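Local coordinates for protein N-terminal acetyltransferase B complex subunit MDM20 (Candida albicans, PDB 5K04) that serves as the non-catalytic subunit of the NatB N-terminal acetyltransferase complex, probably as the helical scaffold around the catalytic subunit, at residues A[655-660]-A[705-710]; A[713-718]-A[733-738]. All coordinates share one frame; numbering follows the deposited sequence.

Contact 1: residues A[655-660]-A[705-710]; sequences ENLLSG and LKLVQR
Leu657 and Arg710 both turn CG away from their carbonyl carbons, beside the backbone N, and this brings the branched end of the leucine against the arginine. Further out the arginine chain bends at chi3 (60°), which turns one face of the guanidinium group toward Leu657. Methyl CD1 of Leu657 sits over that face, displaced toward the rim of the group, and comes within 3.5 Å of Arg710 NH2; it also rests on the start of the same chain, 3.7 Å from Arg710 CB. The other methyl, Leu657 CD2, meets Leu707 CD2 at 3.7 Å, the two leucine side chains running roughly perpendicular to each other. Leu657 is thus shared between an apolar neighbour and a cationic one, one methyl to each.

The contact joins a loop in an all-helical chain to the first turn of helix 707-717, which starts just after Lys706. In the loop, Asn656 to Ser659 form a type I beta turn closed by Ser659 N to Asn656 O (2.9 Å). Within it Asn656 OD1 accepts from Leu658 N at 3.2 Å, an Asx turn in which the donor lies well above the carbonyl plane. Leu657 is the second residue of the beta turn, and its side chain leans toward the helix.

The guanidinium group is steadied at its edge: Arg710 NH1 gives a nearly straight bond (164°) to Leu705 O at 3.0 Å, with the oxygen lying in the guanidinium plane. That bond spans the start of the helix and helps fix the rotation of the group whose face Leu657 meets. Beyond the two segments, Leu657 also touches Gln711, one turn on from Leu707, and Leu707 packs on Ile653.

Contact 2: residues A[713-718]-A[733-738]; sequences EIIDSM and LEIKSS
An antiparallel pair of helices, 707-717 and 729-747, makes up this contact near the C-terminal end of an all-helical subunit. The axes of segments 713-717 and 733-738 point 170° apart and approach to 10.8 Å, a spacing bridged by side chains. Those of Ile715 and Lys736 run antiparallel alongside each other: methyl CG2 of Ile715 lies 3.9 Å from Lys736 CG, and Ile715 CD1 rests against the same methylene. Ile715 CD1 also reaches Ile735 CG2 at 4.0 Å, the two isoleucines slanting across each other. The aliphatic part of the lysine thus acts as an apolar partner for Ile715 before its chain turns to a charged one.

That turn is made at chi3 (-63°), where the otherwise extended lysine bends and carries its ammonium group to Asp716. Lys736 NZ donates to Asp716 OD1 at 2.9 Å, and OD1 receives the bond on its syn lone pair, the side of the second oxygen. A weak bond at 3.2 Å runs from Lys736 NZ to Asp716 OD2, giving a lopsided two-oxygen grip on one nitrogen. The carboxylate arm stands roughly perpendicular to the lysine chain. Outside the two segments, Ile715 and Asp716 both touch Lys732, one turn earlier on the second helix, while Lys736 O accepts a hydrogen bond from His712.

Lys736 therefore joins methylene packing to a salt bridge at the exposed margin of the interface, and the nearby ammonium group would be expected to favour the ionised carboxylate of Asp716.

In the fold
From the N-terminal side, the loop after helix 646-649 supplies 655-660, and the chain then runs through helices 661-682, 686-695 and 698-703 before contact 1 closes this long excursion at the start of helix 707-717. Contact 2 opens further along that helix and closes a much shorter loop with helix 729-747. The two are in series, neither nested nor crossing, with centres about 11 Å apart. Helix 707-717 is common to both, and Leu658 joins them: its CD2 packs on Ile715 CD1 at 3.8 Å and its CD1 on Ile714. The loop, helix 707-717 and helix 729-747 are thereby tied together.

Contact 1: residues A[655-660]-A[705-710]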
ATOM      1  N   GLU A 655      23.534  -6.332  25.160  1.00 47.94           N
ATOM      2  CA  GLU A 655      24.535  -7.324  25.555  1.00 52.08           C
ATOM      3  C   GLU A 655      25.009  -8.155  24.368  1.00 51.65           C
ATOM      4  O   GLU A 655      26.127  -8.681  24.393  1.00 40.20           O
ATOM      5  CB  GLU A 655      23.991  -8.229  26.663  1.00 59.85           C
ATOM      6  CG  GLU A 655      22.818  -9.070  26.279  1.00 80.13           C
ATOM      7  CD  GLU A 655      22.297  -9.890  27.453  1.00 99.64           C
ATOM      8  OE1 GLU A 655      23.025 -10.000  28.468  1.00102.94           O
ATOM      9  OE2 GLU A 655      21.159 -10.412  27.365  1.00102.61           O
ATOM     10  N   ASN A 656      24.179  -8.295  23.330  1.00 57.49           N
ATOM     11  CA  ASN A 656      24.625  -8.826  22.043  1.00 52.23           C
ATOM     12  C   ASN A 656      25.069  -7.647  21.184  1.00 44.46           C
ATOM     13  O   ASN A 656      24.245  -6.992  20.534  1.00 31.63           O
ATOM     14  CB  ASN A 656      23.517  -9.615  21.356  1.00 48.10           C
ATOM     15  CG  ASN A 656      23.833  -9.896  19.885  1.00 46.25           C
ATOM     16  OD1 ASN A 656      24.996 -10.031  19.500  1.00 36.88           O
ATOM     17  ND2 ASN A 656      22.796  -9.976  19.063  1.00 47.07           N
ATOM     18  N   LEU A 657      26.382  -7.393  21.161  1.00 46.32           N
ATOM     19  CA  LEU A 657      26.915  -6.228  20.457  1.00 45.88           C
ATOM     20  C   LEU A 657      26.616  -6.249  18.963  1.00 42.37           C
ATOM     21  O   LEU A 657      26.590  -5.185  18.332  1.00 36.88           O
ATOM     22  CB  LEU A 657      28.424  -6.131  20.689  1.00 52.57           C
ATOM     23  CG  LEU A 657      28.799  -5.602  22.073  1.00 59.03           C
ATOM     24  CD1 LEU A 657      30.290  -5.726  22.369  1.00 59.83           C
ATOM     25  CD2 LEU A 657      28.379  -4.165  22.130  1.00 59.12           C
ATOM     26  N   LEU A 658      26.397  -7.431  18.377  1.00 43.95           N
ATOM     27  CA  LEU A 658      26.094  -7.519  16.954  1.00 43.54           C
ATOM     28  C   LEU A 658      24.645  -7.145  16.625  1.00 38.84           C
ATOM     29  O   LEU A 658      24.336  -6.916  15.448  1.00 27.11           O
ATOM     30  CB  LEU A 658      26.415  -8.924  16.445  1.00 41.82           C
ATOM     31  CG  LEU A 658      27.901  -9.282  16.414  1.00 43.45           C
ATOM     32  CD1 LEU A 658      28.039 -10.738  16.054  1.00 54.35           C
ATOM     33  CD2 LEU A 658      28.697  -8.442  15.439  1.00 42.15           C
ATOM     34  N   SER A 659      23.765  -7.065  17.632  1.00 44.34           N
ATOM     35  CA  SER A 659      22.388  -6.634  17.409  1.00 41.58           C
ATOM     36  C   SER A 659      22.328  -5.232  16.826  1.00 44.01           C
ATOM     37  O   SER A 659      23.023  -4.312  17.286  1.00 28.30           O
ATOM     38  CB  SER A 659      21.582  -6.656  18.705  1.00 36.69           C
ATOM     39  OG  SER A 659      20.274  -6.147  18.460  1.00 30.87           O
ATOM     40  N   GLY A 660      21.464  -5.077  15.817  1.00 46.18           N
ATOM     41  CA  GLY A 660      21.229  -3.790  15.183  1.00 43.01           C
ATOM     42  C   GLY A 660      20.719  -2.703  16.113  1.00 37.96           C
ATOM     43  O   GLY A 660      20.779  -1.523  15.750  1.00 33.92           O
ATOM     44  N   LEU A 705      34.719   2.460  24.403  1.00 55.93           N
ATOM     45  CA  LEU A 705      34.040   1.182  24.595  1.00 56.79           C
ATOM     46  C   LEU A 705      34.378   0.173  23.506  1.00 47.51           C
ATOM     47  O   LEU A 705      34.095  -1.015  23.688  1.00 36.23           O
ATOM     48  CB  LEU A 705      32.519   1.378  24.646  1.00 46.27           C
ATOM     49  CG  LEU A 705      32.061   2.396  25.704  1.00 49.71           C
ATOM     50  CD1 LEU A 705      30.540   2.569  25.721  1.00 41.81           C
ATOM     51  CD2 LEU A 705      32.595   2.058  27.099  1.00 41.34           C
ATOM     52  N   LYS A 706      34.939   0.629  22.377  1.00 46.52           N
ATOM     53  CA  LYS A 706      35.478  -0.255  21.336  1.00 57.34           C
ATOM     54  C   LYS A 706      34.404  -1.187  20.766  1.00 50.78           C
ATOM     55  O   LYS A 706      34.606  -2.394  20.622  1.00 45.09           O
ATOM     56  CB  LYS A 706      36.675  -1.052  21.868  1.00 59.38           C
ATOM     57  CG  LYS A 706      37.881  -0.193  22.273  1.00 65.00           C
ATOM     58  CD  LYS A 706      39.094  -1.045  22.632  1.00 74.28           C
ATOM     59  CE  LYS A 706      40.323  -0.180  22.857  1.00 82.10           C
ATOM     60  NZ  LYS A 706      41.504  -0.971  23.325  1.00 92.80           N
ATOM     61  N   LEU A 707      33.251  -0.606  20.424  1.00 44.39           N
ATOM     62  CA  LEU A 707      32.116  -1.408  19.978  1.00 48.86           C
ATOM     63  C   LEU A 707      32.399  -2.101  18.649  1.00 48.20           C
ATOM     64  O   LEU A 707      31.912  -3.212  18.408  1.00 35.25           O
ATOM     65  CB  LEU A 707      30.873  -0.520  19.873  1.00 50.23           C
ATOM     66  CG  LEU A 707      30.543   0.175  21.192  1.00 49.44           C
ATOM     67  CD1 LEU A 707      29.511   1.278  21.021  1.00 45.35           C
ATOM     68  CD2 LEU A 707      30.082  -0.884  22.187  1.00 50.72           C
ATOM     69  N   VAL A 708      33.178  -1.458  17.780  1.00 53.05           N
ATOM     70  CA  VAL A 708      33.570  -2.057  16.508  1.00 50.21           C
ATOM     71  C   VAL A 708      34.482  -3.255  16.738  1.00 44.90           C
ATOM     72  O   VAL A 708      34.193  -4.363  16.278  1.00 40.82           O
ATOM     73  CB  VAL A 708      34.245  -0.995  15.620  1.00 48.80           C
ATOM     74  CG1 VAL A 708      34.771  -1.617  14.338  1.00 42.76           C
ATOM     75  CG2 VAL A 708      33.255   0.113  15.308  1.00 48.38           C
ATOM     76  N   GLN A 709      35.593  -3.046  17.458  1.00 46.65           N
ATOM     77  CA  GLN A 709      36.590  -4.098  17.670  1.00 49.16           C
ATOM     78  C   GLN A 709      35.958  -5.329  18.295  1.00 46.90           C
ATOM     79  O   GLN A 709      36.180  -6.459  17.847  1.00 41.58           O
ATOM     80  CB  GLN A 709      37.730  -3.595  18.571  1.00 51.35           C
ATOM     81  CG  GLN A 709      38.625  -2.509  17.983  1.00 54.10           C
ATOM     82  CD  GLN A 709      38.010  -1.108  18.021  1.00 68.81           C
ATOM     83  OE1 GLN A 709      36.956  -0.877  18.617  1.00 58.17           O
ATOM     84  NE2 GLN A 709      38.674  -0.169  17.367  1.00 88.95           N
ATOM     85  N   ARG A 710      35.160  -5.123  19.337  1.00 50.92           N
ATOM     86  CA  ARG A 710      34.517  -6.242  20.009  1.00 53.04           C
ATOM     87  C   ARG A 710      33.578  -6.996  19.068  1.00 49.39           C
ATOM     88  O   ARG A 710      33.516  -8.227  19.100  1.00 40.98           O
ATOM     89  CB  ARG A 710      33.802  -5.712  21.248  1.00 50.17           C
ATOM     90  CG  ARG A 710      34.816  -5.109  22.228  1.00 55.97           C
ATOM     91  CD  ARG A 710      34.207  -4.231  23.302  1.00 54.95           C
ATOM     92  NE  ARG A 710      33.256  -4.958  24.129  1.00 67.55           N
ATOM     93  CZ  ARG A 710      32.352  -4.363  24.898  1.00 72.70           C
ATOM     94  NH1 ARG A 710      32.295  -3.038  24.939  1.00 71.11           N
ATOM     95  NH2 ARG A 710      31.509  -5.088  25.617  1.00 76.22           N
TER

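Contact 2: residues A[713-718]-A[733-738]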
ATOM      1  N   GLU A 713      35.781  -9.058  16.850  1.00 52.70           N
ATOM      2  CA  GLU A 713      36.327 -10.209  17.570  1.00 51.85           C
ATOM      3  C   GLU A 713      35.302 -11.334  17.680  1.00 53.55           C
ATOM      4  O   GLU A 713      35.648 -12.513  17.544  1.00 49.15           O
ATOM      5  CB  GLU A 713      36.798  -9.786  18.965  1.00 49.09           C
ATOM      6  CG  GLU A 713      37.993  -8.846  18.960  1.00 69.34           C
ATOM      7  CD  GLU A 713      38.412  -8.386  20.355  1.00 75.02           C
ATOM      8  OE1 GLU A 713      37.638  -8.580  21.317  1.00 70.36           O
ATOM      9  OE2 GLU A 713      39.518  -7.817  20.477  1.00 75.57           O
ATOM     10  N   ILE A 714      34.040 -10.986  17.939  1.00 59.71           N
ATOM     11  CA  ILE A 714      32.984 -11.993  18.042  1.00 60.05           C
ATOM     12  C   ILE A 714      32.804 -12.695  16.706  1.00 57.47           C
ATOM     13  O   ILE A 714      32.647 -13.919  16.641  1.00 57.32           O
ATOM     14  CB  ILE A 714      31.671 -11.335  18.518  1.00 55.42           C
ATOM     15  CG1 ILE A 714      31.833 -10.706  19.912  1.00 50.85           C
ATOM     16  CG2 ILE A 714      30.514 -12.321  18.495  1.00 46.78           C
ATOM     17  CD1 ILE A 714      30.762  -9.650  20.222  1.00 45.68           C
ATOM     18  N   ILE A 715      32.849 -11.923  15.619  1.00 52.99           N
ATOM     19  CA  ILE A 715      32.686 -12.457  14.271  1.00 46.04           C
ATOM     20  C   ILE A 715      33.827 -13.408  13.924  1.00 49.34           C
ATOM     21  O   ILE A 715      33.602 -14.501  13.393  1.00 41.24           O
ATOM     22  CB  ILE A 715      32.577 -11.285  13.278  1.00 43.49           C
ATOM     23  CG1 ILE A 715      31.198 -10.635  13.408  1.00 37.42           C
ATOM     24  CG2 ILE A 715      32.890 -11.731  11.866  1.00 50.34           C
ATOM     25  CD1 ILE A 715      31.038  -9.345  12.608  1.00 37.84           C
ATOM     26  N   ASP A 716      35.070 -13.017  14.248  1.00 54.43           N
ATOM     27  CA  ASP A 716      36.224 -13.855  13.940  1.00 53.63           C
ATOM     28  C   ASP A 716      36.249 -15.122  14.791  1.00 52.72           C
ATOM     29  O   ASP A 716      36.817 -16.135  14.372  1.00 51.53           O
ATOM     30  CB  ASP A 716      37.525 -13.070  14.137  1.00 54.09           C
ATOM     31  CG  ASP A 716      37.729 -11.974  13.094  1.00 51.95           C
ATOM     32  OD1 ASP A 716      37.065 -11.988  12.027  1.00 46.45           O
ATOM     33  OD2 ASP A 716      38.578 -11.095  13.349  1.00 52.15           O
ATOM     34  N   SER A 717      35.648 -15.086  15.979  1.00 54.91           N
ATOM     35  CA  SER A 717      35.598 -16.260  16.843  1.00 53.12           C
ATOM     36  C   SER A 717      34.470 -17.216  16.485  1.00 52.20           C
ATOM     37  O   SER A 717      34.413 -18.310  17.053  1.00 41.77           O
ATOM     38  CB  SER A 717      35.436 -15.842  18.304  1.00 45.74           C
ATOM     39  OG  SER A 717      34.110 -15.370  18.531  1.00 52.72           O
ATOM     40  N   MET A 718      33.572 -16.836  15.575  1.00 54.44           N
ATOM     41  CA  MET A 718      32.448 -17.697  15.238  1.00 53.49           C
ATOM     42  C   MET A 718      32.889 -18.788  14.270  1.00 60.84           C
ATOM     43  O   MET A 718      33.553 -18.513  13.266  1.00 62.48           O
ATOM     44  CB  MET A 718      31.299 -16.877  14.648  1.00 53.50           C
ATOM     45  CG  MET A 718      30.643 -15.981  15.686  1.00 56.75           C
ATOM     46  SD  MET A 718      29.238 -15.003  15.157  1.00 34.46           S
ATOM     47  CE  MET A 718      29.667 -14.940  13.476  1.00 32.66           C
ATOM     48  N   LEU A 733      34.137 -10.302   5.819  1.00 58.98           N
ATOM     49  CA  LEU A 733      34.857  -9.056   5.599  1.00 55.22           C
ATOM     50  C   LEU A 733      33.903  -7.914   5.271  1.00 47.44           C
ATOM     51  O   LEU A 733      34.055  -6.803   5.790  1.00 41.94           O
ATOM     52  CB  LEU A 733      35.883  -9.246   4.490  1.00 62.26           C
ATOM     53  CG  LEU A 733      36.955  -8.165   4.396  1.00 74.36           C
ATOM     54  CD1 LEU A 733      37.344  -7.643   5.790  1.00 80.67           C
ATOM     55  CD2 LEU A 733      38.165  -8.726   3.676  1.00 73.17           C
ATOM     56  N   GLU A 734      32.916  -8.172   4.411  1.00 51.61           N
ATOM     57  CA  GLU A 734      31.932  -7.151   4.061  1.00 53.49           C
ATOM     58  C   GLU A 734      31.108  -6.736   5.285  1.00 53.40           C
ATOM     59  O   GLU A 734      30.818  -5.549   5.484  1.00 39.77           O
ATOM     60  CB  GLU A 734      31.038  -7.683   2.934  1.00 55.98           C
ATOM     61  CG  GLU A 734      29.740  -6.897   2.706  1.00 74.35           C
ATOM     62  CD  GLU A 734      28.720  -7.655   1.854  1.00 80.85           C
ATOM     63  OE1 GLU A 734      28.753  -7.497   0.614  1.00 77.59           O
ATOM     64  OE2 GLU A 734      27.895  -8.416   2.428  1.00 77.31           O
ATOM     65  N   ILE A 735      30.759  -7.703   6.134  1.00 51.91           N
ATOM     66  CA  ILE A 735      29.961  -7.405   7.316  1.00 49.13           C
ATOM     67  C   ILE A 735      30.783  -6.636   8.344  1.00 46.12           C
ATOM     68  O   ILE A 735      30.285  -5.687   8.964  1.00 35.47           O
ATOM     69  CB  ILE A 735      29.376  -8.710   7.885  1.00 46.27           C
ATOM     70  CG1 ILE A 735      28.249  -9.180   6.951  1.00 41.01           C
ATOM     71  CG2 ILE A 735      28.914  -8.531   9.330  1.00 39.94           C
ATOM     72  CD1 ILE A 735      27.424 -10.333   7.482  1.00 43.65           C
ATOM     73  N   LYS A 736      32.064  -7.012   8.521  1.00 44.22           N
ATOM     74  CA  LYS A 736      32.928  -6.280   9.441  1.00 45.07           C
ATOM     75  C   LYS A 736      33.175  -4.856   8.959  1.00 48.24           C
ATOM     76  O   LYS A 736      33.158  -3.916   9.764  1.00 41.74           O
ATOM     77  CB  LYS A 736      34.259  -7.011   9.644  1.00 45.58           C
ATOM     78  CG  LYS A 736      34.113  -8.348  10.379  1.00 51.32           C
ATOM     79  CD  LYS A 736      35.393  -8.815  11.026  1.00 48.43           C
ATOM     80  CE  LYS A 736      36.499  -9.084  10.036  1.00 57.88           C
ATOM     81  NZ  LYS A 736      37.764  -9.446  10.775  1.00 58.41           N
ATOM     82  N   SER A 737      33.406  -4.675   7.654  1.00 46.99           N
ATOM     83  CA  SER A 737      33.615  -3.328   7.128  1.00 44.49           C
ATOM     84  C   SER A 737      32.355  -2.480   7.263  1.00 44.74           C
ATOM     85  O   SER A 737      32.433  -1.280   7.556  1.00 35.48           O
ATOM     86  CB  SER A 737      34.056  -3.390   5.662  1.00 42.05           C
ATOM     87  OG  SER A 737      35.344  -3.966   5.535  1.00 50.83           O
ATOM     88  N   SER A 738      31.186  -3.087   7.039  1.00 46.58           N
ATOM     89  CA  SER A 738      29.927  -2.347   7.124  1.00 44.73           C
ATOM     90  C   SER A 738      29.633  -1.930   8.556  1.00 44.81           C
ATOM     91  O   SER A 738      29.169  -0.813   8.803  1.00 31.67           O
ATOM     92  CB  SER A 738      28.771  -3.191   6.577  1.00 38.13           C
ATOM     93  OG  SER A 738      27.525  -2.561   6.817  1.00 38.74           O
TER